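Local coordinates for oxysterol-binding protein homolog 3 (Saccharomyces cerevisiae, PDB 4IC4) that carries lipids, including sterols, in a hydrophobic pocket between membranes through the cytosol, in a transport coupled to phosphoinositides, at residues F105-R110 against T281-G286. Numbering follows the deposited sequence.
Sequences FLSIYR and TIWEVG
In the OSBP-related domain, the 3-10 turn 105-108 and Arg110 just after it pack against the end of strand 281-284 and the loop residues Val285 and Gly286; the strand carries a classic beta bulge, Ile282 and Trp283 pairing together with Leu273 of strand 272-275. Trp283 has its CG anti to the backbone N (chi1 162°), which brings the indole edge to Ser107, CZ2 lying 3.8 Å from Ser107 CB near the ring plane. Ser107 CB also lies 3.7 Å from Val285 CG1 and so rests in the corner this methyl forms with the indole edge, while Ser107 OG is hydrogen-bonded to Ser104 O. Arg110 approaches Val285 tip to tip, its chain extended from CG to NE, and Val285 CB sits over the centre of one guanidinium face, 3.8 Å from Arg110 CZ. A hydrogen bond from Arg110 NH1 to Ser107 O (2.9 Å), with the acceptor nearly in the guanidinium plane, helps set the group's rotation; the donor stands above the carbonyl plane, and Arg110 N shares this acceptor. Arg110 NH2 comes within 3.0 Å of Gly286 O. An alanine in place of Arg110 would lose the guanidinium face and the NH1 bond, and would probably loosen this segment's hold on the loop after the strand. Tyr81 meets the Trp283 ring edge-to-face and its OH is hydrogen-bonded to Gly286 N, while Ile282 rests on Phe97 and Ala100 of helix 94-104.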
loop_
_atom_site.group_PDB
_atom_site.type_symbol
_atom_site.label_atom_id
_atom_site.label_comp_id
_atom_site.label_asym_id
_atom_site.label_seq_id
_atom_site.Cartn_x
_atom_site.Cartn_y
_atom_site.Cartn_z
ATOM N N PHE A 105 4.414 5.828 4.861
ATOM C CA PHE A 105 4.008 4.448 4.631
ATOM C C PHE A 105 5.040 3.429 5.117
ATOM O O PHE A 105 4.685 2.298 5.452
ATOM C CB PHE A 105 3.709 4.207 3.148
ATOM C CG PHE A 105 4.924 3.909 2.331
ATOM C CD1 PHE A 105 5.800 4.921 1.966
ATOM C CD2 PHE A 105 5.218 2.599 1.959
ATOM C CE1 PHE A 105 6.955 4.637 1.242
ATOM C CE2 PHE A 105 6.372 2.301 1.234
ATOM C CZ PHE A 105 7.243 3.325 0.874
ATOM N N LEU A 106 6.310 3.821 5.155
ATOM C CA LEU A 106 7.364 2.910 5.598
ATOM C C LEU A 106 7.157 2.435 7.030
ATOM O O LEU A 106 7.579 1.338 7.394
ATOM C CB LEU A 106 8.732 3.587 5.501
ATOM C CG LEU A 106 9.260 3.874 4.101
ATOM C CD1 LEU A 106 10.474 4.791 4.204
ATOM C CD2 LEU A 106 9.623 2.568 3.409
ATOM N N SER A 107 6.492 3.260 7.832
ATOM C CA SER A 107 6.257 2.956 9.238
ATOM C C SER A 107 5.510 1.660 9.535
ATOM O O SER A 107 5.559 1.170 10.664
ATOM C CB SER A 107 5.526 4.124 9.916
ATOM O OG SER A 107 4.221 4.300 9.382
ATOM N N ILE A 108 4.812 1.101 8.551
ATOM C CA ILE A 108 4.084 -0.138 8.817
ATOM C C ILE A 108 5.039 -1.302 9.061
ATOM O O ILE A 108 4.629 -2.357 9.537
ATOM C CB ILE A 108 3.106 -0.523 7.667
ATOM C CG1 ILE A 108 3.870 -0.802 6.371
ATOM C CG2 ILE A 108 2.072 0.582 7.481
ATOM C CD1 ILE A 108 2.992 -1.366 5.261
ATOM N N TYR A 109 6.315 -1.098 8.751
ATOM C CA TYR A 109 7.314 -2.142 8.940
ATOM C C TYR A 109 8.152 -1.918 10.193
ATOM O O TYR A 109 9.178 -2.575 10.375
ATOM C CB TYR A 109 8.226 -2.213 7.715
ATOM C CG TYR A 109 7.481 -2.536 6.444
ATOM C CD1 TYR A 109 6.834 -3.758 6.293
ATOM C CD2 TYR A 109 7.389 -1.604 5.407
ATOM C CE1 TYR A 109 6.107 -4.055 5.145
ATOM C CE2 TYR A 109 6.661 -1.890 4.247
ATOM C CZ TYR A 109 6.021 -3.120 4.129
ATOM O OH TYR A 109 5.279 -3.424 3.012
ATOM N N ARG A 110 7.719 -1.009 11.063
ATOM C CA ARG A 110 8.488 -0.746 12.275
ATOM C C ARG A 110 8.578 -1.982 13.159
ATOM O O ARG A 110 9.621 -2.235 13.767
ATOM C CB ARG A 110 7.927 0.461 13.043
ATOM C CG ARG A 110 6.480 0.403 13.512
ATOM C CD ARG A 110 6.145 1.793 14.051
ATOM N NE ARG A 110 4.824 1.981 14.648
ATOM C CZ ARG A 110 3.690 2.118 13.965
ATOM N NH1 ARG A 110 3.690 2.065 12.640
ATOM N NH2 ARG A 110 2.561 2.378 14.611
ATOM N N THR A 281 7.309 19.071 15.359
ATOM C CA THR A 281 6.941 17.742 14.882
ATOM C C THR A 281 5.975 17.862 13.705
ATOM O O THR A 281 4.971 18.568 13.785
ATOM C CB THR A 281 6.271 16.923 15.998
ATOM O OG1 THR A 281 7.136 16.883 17.140
ATOM C CG2 THR A 281 5.999 15.501 15.526
ATOM N N ILE A 282 6.291 17.168 12.615
ATOM C CA ILE A 282 5.471 17.195 11.408
ATOM C C ILE A 282 4.591 15.953 11.310
ATOM O O ILE A 282 3.454 16.020 10.848
ATOM C CB ILE A 282 6.362 17.249 10.140
ATOM C CG1 ILE A 282 7.277 18.475 10.187
ATOM C CG2 ILE A 282 5.492 17.256 8.890
ATOM C CD1 ILE A 282 6.548 19.795 10.183
ATOM N N TRP A 283 5.127 14.825 11.761
ATOM C CA TRP A 283 4.418 13.549 11.694
ATOM C C TRP A 283 4.924 12.594 12.767
ATOM O O TRP A 283 6.094 12.636 13.148
ATOM C CB TRP A 283 4.639 12.920 10.310
ATOM C CG TRP A 283 4.335 11.444 10.227
ATOM C CD1 TRP A 283 3.107 10.861 10.086
ATOM C CD2 TRP A 283 5.281 10.368 10.308
ATOM N NE1 TRP A 283 3.229 9.494 10.074
ATOM C CE2 TRP A 283 4.552 9.161 10.209
ATOM C CE3 TRP A 283 6.674 10.305 10.454
ATOM C CZ2 TRP A 283 5.168 7.906 10.252
ATOM C CZ3 TRP A 283 7.288 9.059 10.498
ATOM C CH2 TRP A 283 6.534 7.873 10.396
ATOM N N GLU A 284 4.030 11.729 13.239
ATOM C CA GLU A 284 4.356 10.728 14.249
ATOM C C GLU A 284 3.538 9.479 13.938
ATOM O O GLU A 284 2.420 9.580 13.437
ATOM C CB GLU A 284 3.990 11.229 15.650
ATOM C CG GLU A 284 4.709 12.486 16.091
ATOM C CD GLU A 284 4.160 13.026 17.396
ATOM O OE1 GLU A 284 2.965 13.388 17.426
ATOM O OE2 GLU A 284 4.918 13.086 18.388
ATOM N N VAL A 285 4.091 8.310 14.232
ATOM C CA VAL A 285 3.375 7.067 13.973
ATOM C C VAL A 285 2.153 6.946 14.873
ATOM O O VAL A 285 2.076 7.574 15.933
ATOM C CB VAL A 285 4.272 5.821 14.197
ATOM C CG1 VAL A 285 5.455 5.849 13.238
ATOM C CG2 VAL A 285 4.752 5.767 15.641
ATOM N N GLY A 286 1.193 6.144 14.427
ATOM C CA GLY A 286 -0.009 5.919 15.200
ATOM C C GLY A 286 0.181 4.686 16.061
ATOM O O GLY A 286 1.291 4.390 16.506
#